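Long-range contact in inner membrane lipoprotein (Salmonella enterica, PDB 4C47), which is required for proper surface expression of the trimeric autotransporter adhesin SadA and may take a direct part in its biogenesis: residues P119-G130 with L147-L158. Residues are numbered along the deposited sequence; the frame is centred on the assembly and turned at random.
Sequences PVSNLAFNMTWG and LLNTKMDSTIEL
Strands 124-130 and 148-153 pair antiparallel, at 164° between their directions, at one margin of a four-stranded sheet in the C-terminal beta-sandwich; hydrogen-bonded pairs run from Phe125–Met152 through Met127–Thr150 to Trp129–Leu148. Helix 140-146 lies in the connection between them, and strand 180-186 flanks 124-130 on its other side. Beyond the ladder the register slips by one residue, and Val120 and Leu158 form a single two-bond bridge, with Leu158 N 2.9 Å from Val120 O. Between the two ladders Ser154 turns its hydroxyl back to donate to Leu123 O (OG to O 2.9 Å), a bond supplemented weakly by Ser154 N. Phe125, Met127, Trp129 and Met152 face the second sheet, where Leu168 touches both methionines and Leu170 touches Trp129. Trp129 has CG between its backbone N and carbonyl carbon (chi1 65°), which swings the indole over the neighbouring strand: Leu148 CB makes a CH-pi contact 3.9 Å from the five-membered-ring centroid, while Thr150 CG2 meets the rim at CZ3, 3.6 Å away. Indole NE1 donates to Lys171 O. The bent end of Met127 brings CE within 3.8 Å of both Met152 CB and Thr150 CG2. Extended Met152 sets its sulfur obliquely beside the Phe125 ring, SD 5.4 Å from the centroid. On the opposite face Lys151 lies alongside Asn126, its chain bent at the last two torsions; NZ forms a salt bridge with Asp186 and reaches a lone pair of Asn126 OD1 in the carbonyl plane, at 3.2 Å.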
ATOM      1  N   PRO A 119     -13.352 -23.774 -19.322  1.00 69.16           N
ATOM      2  CA  PRO A 119     -14.667 -23.163 -19.104  1.00 69.12           C
ATOM      3  C   PRO A 119     -14.826 -22.661 -17.673  1.00 66.79           C
ATOM      4  O   PRO A 119     -14.243 -23.231 -16.753  1.00 71.80           O
ATOM      5  CB  PRO A 119     -15.638 -24.323 -19.347  1.00 64.35           C
ATOM      6  CG  PRO A 119     -14.882 -25.304 -20.175  1.00 72.38           C
ATOM      7  CD  PRO A 119     -13.454 -25.180 -19.752  1.00 69.18           C
ATOM      8  N   VAL A 120     -15.603 -21.598 -17.501  1.00 62.26           N
ATOM      9  CA  VAL A 120     -16.013 -21.150 -16.178  1.00 61.23           C
ATOM     10  C   VAL A 120     -17.536 -21.031 -16.152  1.00 65.61           C
ATOM     11  O   VAL A 120     -18.148 -20.598 -17.129  1.00 69.91           O
ATOM     12  CB  VAL A 120     -15.352 -19.806 -15.777  1.00 66.55           C
ATOM     13  CG1 VAL A 120     -13.845 -19.964 -15.680  1.00 55.92           C
ATOM     14  CG2 VAL A 120     -15.701 -18.708 -16.768  1.00 62.88           C
ATOM     15  N   SER A 121     -18.146 -21.429 -15.041  1.00 64.31           N
ATOM     16  CA  SER A 121     -19.598 -21.416 -14.934  1.00 91.06           C
ATOM     17  C   SER A 121     -20.052 -20.834 -13.607  1.00 89.50           C
ATOM     18  O   SER A 121     -19.272 -20.750 -12.658  1.00 68.00           O
ATOM     19  CB  SER A 121     -20.161 -22.829 -15.097  1.00 94.82           C
ATOM     20  OG  SER A 121     -19.820 -23.368 -16.361  1.00106.15           O
ATOM     21  N   ASN A 122     -21.321 -20.437 -13.555  1.00 87.96           N
ATOM     22  CA  ASN A 122     -21.939 -19.913 -12.342  1.00 88.90           C
ATOM     23  C   ASN A 122     -21.215 -18.701 -11.769  1.00 84.88           C
ATOM     24  O   ASN A 122     -20.997 -18.607 -10.560  1.00 83.58           O
ATOM     25  CB  ASN A 122     -22.074 -21.013 -11.285  1.00 98.87           C
ATOM     26  CG  ASN A 122     -22.778 -22.245 -11.821  1.00115.29           C
ATOM     27  OD1 ASN A 122     -23.518 -22.171 -12.802  1.00120.78           O
ATOM     28  ND2 ASN A 122     -22.549 -23.387 -11.180  1.00118.41           N
ATOM     29  N   LEU A 123     -20.838 -17.784 -12.654  1.00 73.55           N
ATOM     30  CA  LEU A 123     -20.253 -16.515 -12.255  1.00 75.78           C
ATOM     31  C   LEU A 123     -21.349 -15.592 -11.740  1.00 81.54           C
ATOM     32  O   LEU A 123     -22.478 -15.625 -12.228  1.00 79.29           O
ATOM     33  CB  LEU A 123     -19.546 -15.855 -13.442  1.00 75.79           C
ATOM     34  CG  LEU A 123     -18.117 -16.285 -13.782  1.00 77.83           C
ATOM     35  CD1 LEU A 123     -17.702 -15.733 -15.135  1.00 76.12           C
ATOM     36  CD2 LEU A 123     -17.152 -15.814 -12.711  1.00 83.01           C
ATOM     37  N   ALA A 124     -21.012 -14.777 -10.748  1.00 76.62           N
ATOM     38  CA  ALA A 124     -21.913 -13.739 -10.269  1.00 72.16           C
ATOM     39  C   ALA A 124     -21.239 -12.383 -10.449  1.00 71.33           C
ATOM     40  O   ALA A 124     -20.020 -12.268 -10.322  1.00 64.77           O
ATOM     41  CB  ALA A 124     -22.278 -13.975  -8.813  1.00 67.17           C
ATOM     42  N   PHE A 125     -22.026 -11.358 -10.753  1.00 69.25           N
ATOM     43  CA  PHE A 125     -21.456 -10.045 -11.021  1.00 64.23           C
ATOM     44  C   PHE A 125     -21.931  -8.998 -10.022  1.00 68.21           C
ATOM     45  O   PHE A 125     -23.127  -8.775  -9.869  1.00 77.12           O
ATOM     46  CB  PHE A 125     -21.796  -9.598 -12.446  1.00 67.56           C
ATOM     47  CG  PHE A 125     -21.322 -10.548 -13.508  1.00 72.80           C
ATOM     48  CD1 PHE A 125     -20.035 -10.456 -14.017  1.00 73.22           C
ATOM     49  CD2 PHE A 125     -22.163 -11.533 -14.001  1.00 78.18           C
ATOM     50  CE1 PHE A 125     -19.600 -11.332 -14.994  1.00 72.49           C
ATOM     51  CE2 PHE A 125     -21.734 -12.409 -14.975  1.00 79.33           C
ATOM     52  CZ  PHE A 125     -20.450 -12.310 -15.473  1.00 71.03           C
ATOM     53  N   ASN A 126     -20.991  -8.358  -9.338  1.00 66.10           N
ATOM     54  CA  ASN A 126     -21.332  -7.208  -8.512  1.00 68.41           C
ATOM     55  C   ASN A 126     -21.366  -5.970  -9.394  1.00 69.91           C
ATOM     56  O   ASN A 126     -20.387  -5.661 -10.071  1.00 68.83           O
ATOM     57  CB  ASN A 126     -20.329  -7.037  -7.372  1.00 68.12           C
ATOM     58  CG  ASN A 126     -20.396  -8.169  -6.364  1.00 77.95           C
ATOM     59  OD1 ASN A 126     -21.451  -8.768  -6.160  1.00 88.05           O
ATOM     60  ND2 ASN A 126     -19.269  -8.466  -5.727  1.00 86.49           N
ATOM     61  N   MET A 127     -22.498  -5.274  -9.411  1.00 68.64           N
ATOM     62  CA  MET A 127     -22.646  -4.125 -10.297  1.00 65.52           C
ATOM     63  C   MET A 127     -23.144  -2.874  -9.588  1.00 63.73           C
ATOM     64  O   MET A 127     -24.050  -2.933  -8.755  1.00 60.35           O
ATOM     65  CB  MET A 127     -23.566  -4.462 -11.472  1.00 67.53           C
ATOM     66  CG  MET A 127     -23.003  -5.511 -12.411  1.00 74.42           C
ATOM     67  SD  MET A 127     -24.109  -5.845 -13.787  1.00 80.74           S
ATOM     68  CE  MET A 127     -25.633  -6.183 -12.910  1.00 64.13           C
ATOM     69  N   THR A 128     -22.535  -1.743  -9.931  1.00 61.24           N
ATOM     70  CA  THR A 128     -22.939  -0.443  -9.411  1.00 61.45           C
ATOM     71  C   THR A 128     -23.006   0.520 -10.582  1.00 65.37           C
ATOM     72  O   THR A 128     -22.108   0.541 -11.408  1.00 65.34           O
ATOM     73  CB  THR A 128     -21.925   0.084  -8.379  1.00 63.51           C
ATOM     74  OG1 THR A 128     -21.774  -0.875  -7.325  1.00 67.42           O
ATOM     75  CG2 THR A 128     -22.394   1.414  -7.795  1.00 71.01           C
ATOM     76  N   TRP A 129     -24.064   1.316 -10.671  1.00 58.70           N
ATOM     77  CA  TRP A 129     -24.208   2.183 -11.835  1.00 63.73           C
ATOM     78  C   TRP A 129     -24.893   3.502 -11.529  1.00 66.92           C
ATOM     79  O   TRP A 129     -25.577   3.644 -10.514  1.00 73.88           O
ATOM     80  CB  TRP A 129     -24.963   1.463 -12.957  1.00 62.43           C
ATOM     81  CG  TRP A 129     -26.375   1.127 -12.612  1.00 67.45           C
ATOM     82  CD1 TRP A 129     -27.488   1.835 -12.945  1.00 68.17           C
ATOM     83  CD2 TRP A 129     -26.829  -0.004 -11.859  1.00 67.33           C
ATOM     84  NE1 TRP A 129     -28.616   1.216 -12.448  1.00 65.71           N
ATOM     85  CE2 TRP A 129     -28.235   0.083 -11.777  1.00 67.70           C
ATOM     86  CE3 TRP A 129     -26.184  -1.086 -11.247  1.00 60.52           C
ATOM     87  CZ2 TRP A 129     -29.004  -0.866 -11.110  1.00 64.18           C
ATOM     88  CZ3 TRP A 129     -26.955  -2.027 -10.584  1.00 61.35           C
ATOM     89  CH2 TRP A 129     -28.346  -1.909 -10.521  1.00 63.19           C
ATOM     90  N   GLY A 130     -24.706   4.472 -12.418  1.00 67.81           N
ATOM     91  CA  GLY A 130     -25.376   5.748 -12.263  1.00 69.61           C
ATOM     92  C   GLY A 130     -24.783   6.858 -13.099  1.00 77.26           C
ATOM     93  O   GLY A 130     -24.165   6.616 -14.139  1.00 74.88           O
ATOM     94  N   LEU A 147     -25.832   6.236  -6.086  1.00 82.90           N
ATOM     95  CA  LEU A 147     -25.466   5.089  -6.915  1.00 81.98           C
ATOM     96  C   LEU A 147     -26.378   3.886  -6.689  1.00 84.32           C
ATOM     97  O   LEU A 147     -26.769   3.594  -5.558  1.00 73.94           O
ATOM     98  CB  LEU A 147     -24.007   4.689  -6.674  1.00 79.01           C
ATOM     99  CG  LEU A 147     -22.930   5.605  -7.258  1.00 78.21           C
ATOM    100  CD1 LEU A 147     -21.545   5.098  -6.891  1.00 82.33           C
ATOM    101  CD2 LEU A 147     -23.074   5.724  -8.767  1.00 73.21           C
ATOM    102  N   LEU A 148     -26.709   3.191  -7.772  1.00 69.24           N
ATOM    103  CA  LEU A 148     -27.541   1.997  -7.695  1.00 72.44           C
ATOM    104  C   LEU A 148     -26.693   0.734  -7.803  1.00 75.68           C
ATOM    105  O   LEU A 148     -25.736   0.686  -8.573  1.00 63.56           O
ATOM    106  CB  LEU A 148     -28.609   2.027  -8.787  1.00 77.74           C
ATOM    107  CG  LEU A 148     -29.662   3.121  -8.614  1.00 79.45           C
ATOM    108  CD1 LEU A 148     -29.819   3.938  -9.883  1.00 79.32           C
ATOM    109  CD2 LEU A 148     -30.986   2.506  -8.204  1.00 84.88           C
ATOM    110  N   ASN A 149     -27.041  -0.286  -7.024  1.00 82.78           N
ATOM    111  CA  ASN A 149     -26.251  -1.511  -6.996  1.00 82.97           C
ATOM    112  C   ASN A 149     -27.097  -2.780  -6.996  1.00 80.29           C
ATOM    113  O   ASN A 149     -28.239  -2.775  -6.534  1.00 81.77           O
ATOM    114  CB  ASN A 149     -25.307  -1.517  -5.789  1.00 89.30           C
ATOM    115  CG  ASN A 149     -25.734  -2.504  -4.718  1.00100.04           C
ATOM    116  OD1 ASN A 149     -26.624  -2.222  -3.916  1.00109.82           O
ATOM    117  ND2 ASN A 149     -25.095  -3.671  -4.700  1.00 98.87           N
ATOM    118  N   THR A 150     -26.524  -3.862  -7.518  1.00 77.12           N
ATOM    119  CA  THR A 150     -27.173  -5.170  -7.494  1.00 83.68           C
ATOM    120  C   THR A 150     -26.185  -6.288  -7.813  1.00 79.31           C
ATOM    121  O   THR A 150     -25.110  -6.044  -8.369  1.00 66.58           O
ATOM    122  CB  THR A 150     -28.351  -5.250  -8.490  1.00 83.64           C
ATOM    123  OG1 THR A 150     -29.189  -6.364  -8.157  1.00 85.40           O
ATOM    124  CG2 THR A 150     -27.843  -5.405  -9.917  1.00 74.93           C
ATOM    125  N   LYS A 151     -26.548  -7.513  -7.450  1.00 80.47           N
ATOM    126  CA  LYS A 151     -25.741  -8.677  -7.789  1.00 79.64           C
ATOM    127  C   LYS A 151     -26.469  -9.521  -8.825  1.00 81.44           C
ATOM    128  O   LYS A 151     -27.565 -10.019  -8.572  1.00 86.36           O
ATOM    129  CB  LYS A 151     -25.447  -9.524  -6.549  1.00 79.30           C
ATOM    130  CG  LYS A 151     -24.429 -10.632  -6.796  1.00 80.39           C
ATOM    131  CD  LYS A 151     -24.548 -11.747  -5.769  1.00 88.56           C
ATOM    132  CE  LYS A 151     -24.368 -11.223  -4.356  1.00 98.35           C
ATOM    133  NZ  LYS A 151     -23.014 -10.642  -4.151  1.00 97.99           N
ATOM    134  N   MET A 152     -25.860  -9.674  -9.995  1.00 81.37           N
ATOM    135  CA  MET A 152     -26.431 -10.502 -11.044  1.00 81.25           C
ATOM    136  C   MET A 152     -25.937 -11.937 -10.936  1.00 84.09           C
ATOM    137  O   MET A 152     -24.774 -12.228 -11.227  1.00 85.24           O
ATOM    138  CB  MET A 152     -26.095  -9.948 -12.427  1.00 82.97           C
ATOM    139  CG  MET A 152     -26.690 -10.766 -13.560  1.00 87.90           C
ATOM    140  SD  MET A 152     -26.120 -10.257 -15.190  1.00 95.37           S
ATOM    141  CE  MET A 152     -27.025 -11.405 -16.228  1.00 90.62           C
ATOM    142  N   ASP A 153     -26.825 -12.824 -10.502  1.00 89.12           N
ATOM    143  CA  ASP A 153     -26.550 -14.253 -10.498  1.00102.07           C
ATOM    144  C   ASP A 153     -26.782 -14.808 -11.895  1.00109.83           C
ATOM    145  O   ASP A 153     -27.862 -14.642 -12.465  1.00115.95           O
ATOM    146  CB  ASP A 153     -27.453 -14.974  -9.495  1.00108.80           C
ATOM    147  CG  ASP A 153     -26.958 -14.847  -8.068  1.00112.04           C
ATOM    148  OD1 ASP A 153     -25.727 -14.910  -7.857  1.00107.32           O
ATOM    149  OD2 ASP A 153     -27.799 -14.685  -7.157  1.00120.26           O
ATOM    150  N   SER A 154     -25.768 -15.460 -12.449  1.00108.57           N
ATOM    151  CA  SER A 154     -25.898 -16.058 -13.770  1.00106.75           C
ATOM    152  C   SER A 154     -25.479 -17.519 -13.748  1.00107.50           C
ATOM    153  O   SER A 154     -24.482 -17.884 -13.125  1.00104.21           O
ATOM    154  CB  SER A 154     -25.065 -15.291 -14.800  1.00101.74           C
ATOM    155  OG  SER A 154     -23.742 -15.787 -14.862  1.00 98.89           O
ATOM    156  N   THR A 155     -26.259 -18.352 -14.426  1.00114.40           N
ATOM    157  CA  THR A 155     -25.911 -19.754 -14.605  1.00119.22           C
ATOM    158  C   THR A 155     -25.252 -19.919 -15.965  1.00118.43           C
ATOM    159  O   THR A 155     -25.120 -21.031 -16.475  1.00120.82           O
ATOM    160  CB  THR A 155     -27.152 -20.659 -14.520  1.00124.99           C
ATOM    161  OG1 THR A 155     -28.137 -20.214 -15.462  1.00121.48           O
ATOM    162  CG2 THR A 155     -27.743 -20.622 -13.118  1.00129.72           C
ATOM    163  N   ILE A 156     -24.841 -18.795 -16.545  1.00112.32           N
ATOM    164  CA  ILE A 156     -24.220 -18.776 -17.863  1.00112.73           C
ATOM    165  C   ILE A 156     -22.879 -19.502 -17.857  1.00104.90           C
ATOM    166  O   ILE A 156     -22.019 -19.234 -17.016  1.00106.92           O
ATOM    167  CB  ILE A 156     -23.988 -17.329 -18.349  1.00116.02           C
ATOM    168  CG1 ILE A 156     -25.267 -16.497 -18.209  1.00124.14           C
ATOM    169  CG2 ILE A 156     -23.473 -17.317 -19.780  1.00112.56           C
ATOM    170  CD1 ILE A 156     -26.444 -17.034 -18.987  1.00131.82           C
ATOM    171  N   GLU A 157     -22.707 -20.426 -18.796  1.00 93.82           N
ATOM    172  CA  GLU A 157     -21.430 -21.103 -18.970  1.00 85.19           C
ATOM    173  C   GLU A 157     -20.610 -20.424 -20.057  1.00 79.95           C
ATOM    174  O   GLU A 157     -21.032 -20.355 -21.211  1.00 82.13           O
ATOM    175  CB  GLU A 157     -21.636 -22.574 -19.322  1.00 91.63           C
ATOM    176  CG  GLU A 157     -20.344 -23.308 -19.635  1.00 93.17           C
ATOM    177  CD  GLU A 157     -20.560 -24.774 -19.940  1.00108.39           C
ATOM    178  OE1 GLU A 157     -21.727 -25.182 -20.123  1.00125.40           O
ATOM    179  OE2 GLU A 157     -19.560 -25.521 -19.993  1.00105.12           O
ATOM    180  N   LEU A 158     -19.439 -19.921 -19.681  1.00 72.71           N
ATOM    181  CA  LEU A 158     -18.563 -19.235 -20.623  1.00 59.08           C
ATOM    182  C   LEU A 158     -17.442 -20.152 -21.099  1.00 58.19           C
ATOM    183  O   LEU A 158     -16.491 -20.420 -20.363  1.00 58.03           O
ATOM    184  CB  LEU A 158     -17.981 -17.972 -19.991  1.00 59.10           C
ATOM    185  CG  LEU A 158     -18.996 -16.916 -19.546  1.00 64.26           C
ATOM    186  CD1 LEU A 158     -18.298 -15.770 -18.834  1.00 60.73           C
ATOM    187  CD2 LEU A 158     -19.792 -16.407 -20.737  1.00 69.60           C
TER